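Di-haem cytochrome c peroxidase family protein (Burkholderia thailandensis E264, PDB 6NX0) is a diheme enzyme that carries two covalently bound c-type hemes, reaches an unusually stable bis-Fe(IV) state and probably acts as a peroxidase. Local coordinates at residues 170-175 / 194-199; 187-192 / 366-371. One frame throughout, in Å; residues are numbered along the deposited sequence. Where two conformers were deposited one is given.

Interaction 1 (170-175 / 194-199); sequences PRRHFY and RADTLA. With HEC (heme c), chain B.
Asp196 spreads one carboxylate between two consecutive arginines and holds each in a different way. Its OD2 takes the side chain of Arg171: NE donates to OD2 over 2.8 Å in a salt bridge, approaching on the syn side and 24° out of the carboxylate plane, with the two flat groups turned 78° against each other. OD1 instead receives a backbone bond, from Arg172 N at 3.0 Å, nearly in line with its C-O bond. CG of Asp196 lies anti to its backbone N (chi1 -162°), which puts CG on the side of 170-175.

The Arg172 guanidinium does not point an N-H at this carboxylate. Asp196 CB lies 3.6 Å above the guanidinium plane of Arg172, offset toward the rim near NH2, and the long separation of 3.7 Å from Arg172 NE to Asp196 OD1 makes a salt bridge of charge alone. Arg172 NH1 is hydrogen-bonded to the carbonyl of Gly193, while NH2 donates to a water that also bonds Arg194 O. A second water donates to both Asp196 OD1 and Arg172 O, so OD1 has two donors besides the nearby charge; two cationic groups this close would be expected to stabilise the carboxylate form. Arg171 is held further by NH1, which reaches Thr62 and Val63, and its carbonyl O accepts a nearly straight bond from His173 ND1 (2.9 Å).

On the far side of this network, the extended Arg194 side chain sends NH2 to propionate oxygen O2D of heme c, 3.0 Å away. Leu198 CD2 packs on the heme methyl CMA, and Thr197 N-caps the helix that follows, its OG1 bonded to Glu200 N. Arg194 and Ala195 both face Leu189, a classic beta bulge beside a heme propionate site.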
loop_
_atom_site.group_PDB
_atom_site.type_symbol
_atom_site.label_atom_id
_atom_site.label_comp_id
_atom_site.label_asym_id
_atom_site.label_seq_id
_atom_site.Cartn_x
_atom_site.Cartn_y
_atom_site.Cartn_z
ATOM N N PRO A 170 -7.255 -7.743 -3.662
ATOM C CA PRO A 170 -8.608 -8.298 -3.766
ATOM C C PRO A 170 -9.592 -7.554 -2.870
ATOM O O PRO A 170 -9.229 -6.759 -2.002
ATOM C CB PRO A 170 -8.428 -9.744 -3.321
ATOM C CG PRO A 170 -7.251 -9.737 -2.431
ATOM C CD PRO A 170 -6.360 -8.613 -2.883
ATOM N N ARG A 171 -10.870 -7.803 -3.129
ATOM C CA ARG A 171 -11.890 -7.346 -2.200
ATOM C C ARG A 171 -11.635 -7.960 -0.822
ATOM O O ARG A 171 -10.980 -8.994 -0.681
ATOM C CB ARG A 171 -13.292 -7.707 -2.715
ATOM C CG ARG A 171 -13.783 -6.841 -3.896
ATOM C CD ARG A 171 -15.270 -7.155 -4.319
ATOM N NE ARG A 171 -16.096 -7.400 -3.130
ATOM C CZ ARG A 171 -16.838 -8.487 -2.907
ATOM N NH1 ARG A 171 -16.960 -9.443 -3.826
ATOM N NH2 ARG A 171 -17.496 -8.604 -1.757
ATOM N N ARG A 172 -12.199 -7.322 0.208
ATOM C CA ARG A 172 -12.056 -7.830 1.563
ATOM C C ARG A 172 -12.682 -9.207 1.698
ATOM O O ARG A 172 -13.775 -9.451 1.190
ATOM C CB ARG A 172 -12.722 -6.887 2.580
ATOM C CG ARG A 172 -12.106 -5.506 2.743
ATOM C CD ARG A 172 -12.869 -4.748 3.836
ATOM N NE ARG A 172 -14.216 -4.402 3.395
ATOM C CZ ARG A 172 -14.651 -3.186 3.089
ATOM N NH1 ARG A 172 -13.862 -2.124 3.182
ATOM N NH2 ARG A 172 -15.912 -3.021 2.709
ATOM N N HIS A 173 -11.976 -10.094 2.388
ATOM C CA HIS A 173 -12.491 -11.434 2.652
ATOM C C HIS A 173 -11.729 -12.062 3.804
ATOM O O HIS A 173 -10.648 -11.617 4.193
ATOM C CB HIS A 173 -12.408 -12.322 1.395
ATOM C CG HIS A 173 -11.010 -12.595 0.913
ATOM N ND1 HIS A 173 -10.287 -11.681 0.170
ATOM C CD2 HIS A 173 -10.219 -13.685 1.039
ATOM C CE1 HIS A 173 -9.118 -12.206 -0.147
ATOM N NE2 HIS A 173 -9.049 -13.422 0.366
ATOM N N PHE A 174 -12.316 -13.119 4.358
ATOM C CA PHE A 174 -11.646 -13.953 5.335
ATOM C C PHE A 174 -11.353 -15.321 4.734
ATOM O O PHE A 174 -12.076 -15.789 3.856
ATOM C CB PHE A 174 -12.501 -14.151 6.592
ATOM C CG PHE A 174 -12.536 -12.960 7.507
ATOM C CD1 PHE A 174 -13.440 -11.943 7.283
ATOM C CD2 PHE A 174 -11.698 -12.884 8.596
ATOM C CE1 PHE A 174 -13.492 -10.841 8.140
ATOM C CE2 PHE A 174 -11.746 -11.766 9.454
ATOM C CZ PHE A 174 -12.646 -10.772 9.212
ATOM N N TYR A 175 -10.280 -15.936 5.216
ATOM C CA TYR A 175 -9.855 -17.256 4.767
ATOM C C TYR A 175 -9.057 -17.914 5.881
ATOM O O TYR A 175 -8.152 -17.292 6.441
ATOM C CB TYR A 175 -9.015 -17.149 3.498
ATOM C CG TYR A 175 -8.306 -18.427 3.141
ATOM C CD1 TYR A 175 -9.023 -19.527 2.691
ATOM C CD2 TYR A 175 -6.928 -18.532 3.233
ATOM C CE1 TYR A 175 -8.383 -20.711 2.360
ATOM C CE2 TYR A 175 -6.283 -19.706 2.916
ATOM C CZ TYR A 175 -7.012 -20.789 2.471
ATOM O OH TYR A 175 -6.358 -21.956 2.141
ATOM N N ARG A 194 -10.209 -0.121 4.442
ATOM C CA ARG A 194 -11.530 0.484 4.598
ATOM C C ARG A 194 -12.294 0.714 3.288
ATOM O O ARG A 194 -13.491 1.024 3.366
ATOM C CB ARG A 194 -11.418 1.808 5.356
ATOM C CG ARG A 194 -10.755 2.931 4.623
ATOM C CD ARG A 194 -10.641 4.160 5.544
ATOM N NE ARG A 194 -10.034 5.307 4.878
ATOM C CZ ARG A 194 -8.727 5.478 4.716
ATOM N NH1 ARG A 194 -8.288 6.564 4.100
ATOM N NH2 ARG A 194 -7.855 4.572 5.159
ATOM N N ALA A 195 -11.679 0.552 2.106
ATOM C CA ALA A 195 -12.392 0.605 0.830
ATOM C C ALA A 195 -12.365 -0.781 0.197
ATOM O O ALA A 195 -11.327 -1.426 0.160
ATOM C CB ALA A 195 -11.782 1.634 -0.127
ATOM N N ASP A 196 -13.502 -1.242 -0.307
ATOM C CA ASP A 196 -13.566 -2.592 -0.836
ATOM C C ASP A 196 -13.061 -2.660 -2.270
ATOM O O ASP A 196 -12.548 -3.699 -2.685
ATOM C CB ASP A 196 -15.010 -3.094 -0.761
ATOM C CG ASP A 196 -15.126 -4.595 -0.884
ATOM O OD1 ASP A 196 -14.344 -5.311 -0.226
ATOM O OD2 ASP A 196 -16.037 -5.053 -1.636
ATOM N N THR A 197 -13.147 -1.547 -3.004
ATOM C CA THR A 197 -12.826 -1.492 -4.426
ATOM C C THR A 197 -12.130 -0.177 -4.742
ATOM O O THR A 197 -12.181 0.780 -3.975
ATOM C CB THR A 197 -14.080 -1.577 -5.300
ATOM O OG1 THR A 197 -14.867 -0.406 -5.090
ATOM C CG2 THR A 197 -14.902 -2.831 -4.982
ATOM N N LEU A 198 -11.447 -0.166 -5.889
ATOM C CA LEU A 198 -10.837 1.064 -6.398
ATOM C C LEU A 198 -11.867 2.168 -6.621
ATOM O O LEU A 198 -11.585 3.347 -6.396
ATOM C CB LEU A 198 -10.081 0.756 -7.693
ATOM C CG LEU A 198 -8.839 -0.107 -7.491
ATOM C CD1 LEU A 198 -8.335 -0.682 -8.821
ATOM C CD2 LEU A 198 -7.738 0.723 -6.826
ATOM N N ALA A 199 -13.068 1.815 -7.062
ATOM C CA ALA A 199 -14.094 2.837 -7.256
ATOM C C ALA A 199 -14.436 3.535 -5.946
ATOM O O ALA A 199 -14.566 4.765 -5.900
ATOM C CB ALA A 199 -15.339 2.213 -7.881
HETATM FE FE HEC B . -3.958 8.147 -3.180
HETATM C CHA HEC B . -3.773 5.325 -1.178
HETATM C CHB HEC B . -5.595 6.344 -5.546
HETATM C CHC HEC B . -5.000 11.049 -4.703
HETATM C CHD HEC B . -2.451 10.030 -0.721
HETATM N NA HEC B . -4.481 6.193 -3.363
HETATM C C1A HEC B . -4.346 5.197 -2.417
HETATM C C2A HEC B . -4.853 3.972 -2.969
HETATM C C3A HEC B . -5.255 4.237 -4.220
HETATM C C4A HEC B . -5.120 5.652 -4.457
HETATM C CMA HEC B . -5.957 3.281 -5.178
HETATM C CAA HEC B . -4.910 2.623 -2.228
HETATM C CBA HEC B . -3.694 1.782 -2.572
HETATM C CGA HEC B . -3.597 0.514 -1.766
HETATM O O1A HEC B . -2.703 -0.306 -2.130
HETATM O O2A HEC B . -4.289 0.395 -0.708
HETATM N NB HEC B . -5.097 8.630 -4.789
HETATM C C1B HEC B . -5.706 7.709 -5.630
HETATM C C2B HEC B . -6.424 8.439 -6.640
HETATM C C3B HEC B . -6.353 9.744 -6.356
HETATM C C4B HEC B . -5.485 9.882 -5.212
HETATM C CMB HEC B . -7.197 7.776 -7.784
HETATM C CAB HEC B . -6.930 10.939 -7.141
HETATM C CBB HEC B . -8.477 10.913 -7.058
HETATM N NC HEC B . -3.744 10.137 -2.798
HETATM C C1C HEC B . -4.219 11.170 -3.595
HETATM C C2C HEC B . -3.573 12.381 -3.140
HETATM C C3C HEC B . -2.832 12.122 -2.059
HETATM C C4C HEC B . -2.956 10.701 -1.805
HETATM C CMC HEC B . -3.650 13.723 -3.886
HETATM C CAC HEC B . -1.727 13.008 -1.457
HETATM C CBC HEC B . -2.306 14.251 -0.770
HETATM N ND HEC B . -3.207 7.736 -1.340
HETATM C C1D HEC B . -2.597 8.685 -0.496
HETATM C C2D HEC B . -2.279 8.035 0.750
HETATM C C3D HEC B . -2.740 6.627 0.636
HETATM C C4D HEC B . -3.299 6.500 -0.682
HETATM C CMD HEC B . -1.707 8.712 1.981
HETATM C CAD HEC B . -2.670 5.536 1.721
HETATM C CBD HEC B . -3.721 5.882 2.750
HETATM C CGD HEC B . -4.057 4.729 3.678
HETATM O O1D HEC B . -3.446 3.647 3.534
HETATM O O2D HEC B . -4.889 4.980 4.596
HETATM O O HOH W 1 -15.754 -7.603 0.618
HETATM O O HOH W 2 -16.316 -0.294 2.615
HETATM O O HOH W 3 -5.750 8.328 -1.935
#

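Interaction 2 (187-192 / 366-371); sequences GGLFSD and YLRTPG. With HEC (heme c), chain B.
Arg368 meets the loop 187-192 and a heme propionate with the same guanidinium. NH1 and NH2 each donate to one oxygen of the carboxylate, O2A and O1A, in a bidentate pairing with both bonds at 2.9 Å. NH1 also reaches Gly188 O at 2.9 Å, on a lone pair in the carbonyl plane, but that oxygen lies 27° out of the guanidinium plane and the bond is bent to 140°. The backbone of the loop joins in: Phe190 N donates to O2A at 2.7 Å, and Ser191 N donates to O1D of the other propionate at 2.9 Å. Phe190 CD1 lies against that second propionate, 3.4 Å from CGD.

Behind this shell the two backbones are tied by Arg368 N to Ser191 O, with Leu367 CA adding a CH...O contact to the same oxygen. A water bonds both Ser191 OG and Arg368 O. Positive phi at Gly187 and Gly188 turns the loop where a side chain would press on the preceding carbonyl, and Tyr324 OH bonds Gly187 O. With O2A gripped by a charged NH1 and a backbone N-H, the propionate is probably held in its ionised form.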
loop_
_atom_site.group_PDB
_atom_site.type_symbol
_atom_site.label_atom_id
_atom_site.label_comp_id
_atom_site.label_asym_id
_atom_site.label_seq_id
_atom_site.Cartn_x
_atom_site.Cartn_y
_atom_site.Cartn_z
ATOM N N GLY A 187 -7.254 -8.459 1.898
ATOM C CA GLY A 187 -7.845 -7.574 0.915
ATOM C C GLY A 187 -8.354 -6.278 1.508
ATOM O O GLY A 187 -8.192 -5.976 2.688
ATOM N N GLY A 188 -8.997 -5.513 0.651
ATOM C CA GLY A 188 -9.381 -4.137 0.920
ATOM C C GLY A 188 -8.269 -3.165 0.600
ATOM O O GLY A 188 -7.086 -3.448 0.791
ATOM N N LEU A 189 -8.673 -1.989 0.118
ATOM C CA LEU A 189 -7.735 -0.934 -0.213
ATOM C C LEU A 189 -7.585 0.029 0.957
ATOM O O LEU A 189 -8.415 0.094 1.871
ATOM C CB LEU A 189 -8.178 -0.205 -1.482
ATOM C CG LEU A 189 -8.088 -1.104 -2.720
ATOM C CD1 LEU A 189 -9.040 -0.618 -3.785
ATOM C CD2 LEU A 189 -6.670 -1.126 -3.261
ATOM N N PHE A 190 -6.475 0.767 0.918
ATOM C CA PHE A 190 -5.882 1.473 2.047
ATOM C C PHE A 190 -5.248 0.475 3.023
ATOM O O PHE A 190 -5.567 -0.722 3.021
ATOM C CB PHE A 190 -6.876 2.368 2.800
ATOM C CG PHE A 190 -7.474 3.475 1.976
ATOM C CD1 PHE A 190 -6.672 4.497 1.476
ATOM C CD2 PHE A 190 -8.838 3.517 1.731
ATOM C CE1 PHE A 190 -7.232 5.546 0.750
ATOM C CE2 PHE A 190 -9.403 4.558 1.006
ATOM C CZ PHE A 190 -8.610 5.580 0.530
ATOM N N SER A 191 -4.359 0.965 3.881
ATOM C CA SER A 191 -3.616 0.093 4.782
ATOM C C SER A 191 -4.484 -0.491 5.882
ATOM O O SER A 191 -4.070 -1.473 6.513
ATOM C CB SER A 191 -2.449 0.831 5.413
ATOM O OG SER A 191 -1.453 1.116 4.450
ATOM N N ASP A 192 -5.671 0.077 6.111
ATOM C CA ASP A 192 -6.656 -0.476 7.034
ATOM C C ASP A 192 -7.830 -1.122 6.304
ATOM O O ASP A 192 -8.843 -1.467 6.933
ATOM C CB ASP A 192 -7.133 0.613 7.993
ATOM C CG ASP A 192 -7.763 1.800 7.275
ATOM O OD1 ASP A 192 -8.110 1.676 6.085
ATOM O OD2 ASP A 192 -7.919 2.875 7.906
ATOM N N TYR A 366 -2.951 -3.815 13.452
ATOM C CA TYR A 366 -2.779 -4.550 12.213
ATOM C C TYR A 366 -2.889 -3.617 11.016
ATOM O O TYR A 366 -3.740 -2.724 10.979
ATOM C CB TYR A 366 -3.823 -5.652 12.071
ATOM C CG TYR A 366 -3.548 -6.901 12.869
ATOM C CD1 TYR A 366 -3.569 -6.908 14.262
ATOM C CD2 TYR A 366 -3.290 -8.101 12.218
ATOM C CE1 TYR A 366 -3.300 -8.087 14.978
ATOM C CE2 TYR A 366 -3.055 -9.259 12.911
ATOM C CZ TYR A 366 -3.061 -9.249 14.285
ATOM O OH TYR A 366 -2.807 -10.442 14.954
ATOM N N LEU A 367 -2.047 -3.868 10.021
ATOM C CA LEU A 367 -1.990 -3.103 8.781
ATOM C C LEU A 367 -1.783 -4.073 7.628
ATOM O O LEU A 367 -1.213 -5.150 7.805
ATOM C CB LEU A 367 -0.856 -2.069 8.831
ATOM C CG LEU A 367 -1.026 -0.980 9.879
ATOM C CD1 LEU A 367 0.315 -0.275 10.092
ATOM C CD2 LEU A 367 -2.110 -0.007 9.414
ATOM N N ARG A 368 -2.242 -3.692 6.439
ATOM C CA ARG A 368 -2.126 -4.578 5.281
ATOM C C ARG A 368 -0.664 -4.696 4.861
ATOM O O ARG A 368 0.027 -3.690 4.685
ATOM C CB ARG A 368 -2.973 -4.084 4.098
ATOM C CG ARG A 368 -3.422 -5.230 3.154
ATOM C CD ARG A 368 -4.179 -4.756 1.892
ATOM N NE ARG A 368 -3.220 -4.158 0.965
ATOM C CZ ARG A 368 -3.344 -2.998 0.346
ATOM N NH1 ARG A 368 -4.446 -2.263 0.447
ATOM N NH2 ARG A 368 -2.331 -2.581 -0.395
ATOM N N THR A 369 -0.187 -5.928 4.699
ATOM C CA THR A 369 1.194 -6.133 4.280
ATOM C C THR A 369 1.387 -5.557 2.886
ATOM O O THR A 369 0.708 -5.996 1.945
ATOM C CB THR A 369 1.522 -7.607 4.298
ATOM O OG1 THR A 369 1.357 -8.072 5.650
ATOM C CG2 THR A 369 2.936 -7.830 3.808
ATOM N N PRO A 370 2.272 -4.578 2.705
ATOM C CA PRO A 370 2.427 -3.957 1.385
ATOM C C PRO A 370 3.292 -4.806 0.481
ATOM O O PRO A 370 4.242 -5.450 0.931
ATOM C CB PRO A 370 3.129 -2.633 1.708
ATOM C CG PRO A 370 3.947 -2.962 2.917
ATOM C CD PRO A 370 3.154 -3.954 3.716
ATOM N N GLY A 371 2.984 -4.776 -0.811
ATOM C CA GLY A 371 3.898 -5.346 -1.777
ATOM C C GLY A 371 5.150 -4.500 -1.834
ATOM O O GLY A 371 5.117 -3.312 -1.544
HETATM FE FE HEC B . -3.958 8.147 -3.180
HETATM C CHA HEC B . -3.773 5.325 -1.178
HETATM C CHB HEC B . -5.595 6.344 -5.546
HETATM C CHC HEC B . -5.000 11.049 -4.703
HETATM C CHD HEC B . -2.451 10.030 -0.721
HETATM N NA HEC B . -4.481 6.193 -3.363
HETATM C C1A HEC B . -4.346 5.197 -2.417
HETATM C C2A HEC B . -4.853 3.972 -2.969
HETATM C C3A HEC B . -5.255 4.237 -4.220
HETATM C C4A HEC B . -5.120 5.652 -4.457
HETATM C CMA HEC B . -5.957 3.281 -5.178
HETATM C CAA HEC B . -4.910 2.623 -2.228
HETATM C CBA HEC B . -3.694 1.782 -2.572
HETATM C CGA HEC B . -3.597 0.514 -1.766
HETATM O O1A HEC B . -2.703 -0.306 -2.130
HETATM O O2A HEC B . -4.289 0.395 -0.708
HETATM N NB HEC B . -5.097 8.630 -4.789
HETATM C C1B HEC B . -5.706 7.709 -5.630
HETATM C C2B HEC B . -6.424 8.439 -6.640
HETATM C C3B HEC B . -6.353 9.744 -6.356
HETATM C C4B HEC B . -5.485 9.882 -5.212
HETATM C CMB HEC B . -7.197 7.776 -7.784
HETATM C CAB HEC B . -6.930 10.939 -7.141
HETATM C CBB HEC B . -8.477 10.913 -7.058
HETATM N NC HEC B . -3.744 10.137 -2.798
HETATM C C1C HEC B . -4.219 11.170 -3.595
HETATM C C2C HEC B . -3.573 12.381 -3.140
HETATM C C3C HEC B . -2.832 12.122 -2.059
HETATM C C4C HEC B . -2.956 10.701 -1.805
HETATM C CMC HEC B . -3.650 13.723 -3.886
HETATM C CAC HEC B . -1.727 13.008 -1.457
HETATM C CBC HEC B . -2.306 14.251 -0.770
HETATM N ND HEC B . -3.207 7.736 -1.340
HETATM C C1D HEC B . -2.597 8.685 -0.496
HETATM C C2D HEC B . -2.279 8.035 0.750
HETATM C C3D HEC B . -2.740 6.627 0.636
HETATM C C4D HEC B . -3.299 6.500 -0.682
HETATM C CMD HEC B . -1.707 8.712 1.981
HETATM C CAD HEC B . -2.670 5.536 1.721
HETATM C CBD HEC B . -3.721 5.882 2.750
HETATM C CGD HEC B . -4.057 4.729 3.678
HETATM O O1D HEC B . -3.446 3.647 3.534
HETATM O O2D HEC B . -4.889 4.980 4.596
HETATM O O HOH W 4 -0.012 -1.105 3.880
HETATM O O HOH W 3 -5.750 8.328 -1.935
#

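In the fold
Interactions 1 and 2 lie with centres about 10 Å apart and touch directly: Ala195 O is 2.7 Å from Leu189 N and Pro170 O 2.9 Å from Gly188 N, both probable hydrogen bonds. Their segments alternate along the chain, so 187-192 runs between the two halves of interaction 1. Both converge on the propionates of one heme c, whose iron carries a water at 2.2 Å. Asp192 bridges them further, pairing with Arg194 and with Arg158, which also hydrogen-bonds that heme. The side chain of Leu367 comes within about 4 Å of the second heme (nearest atoms), so interaction 2 spans the ground between the two cofactors.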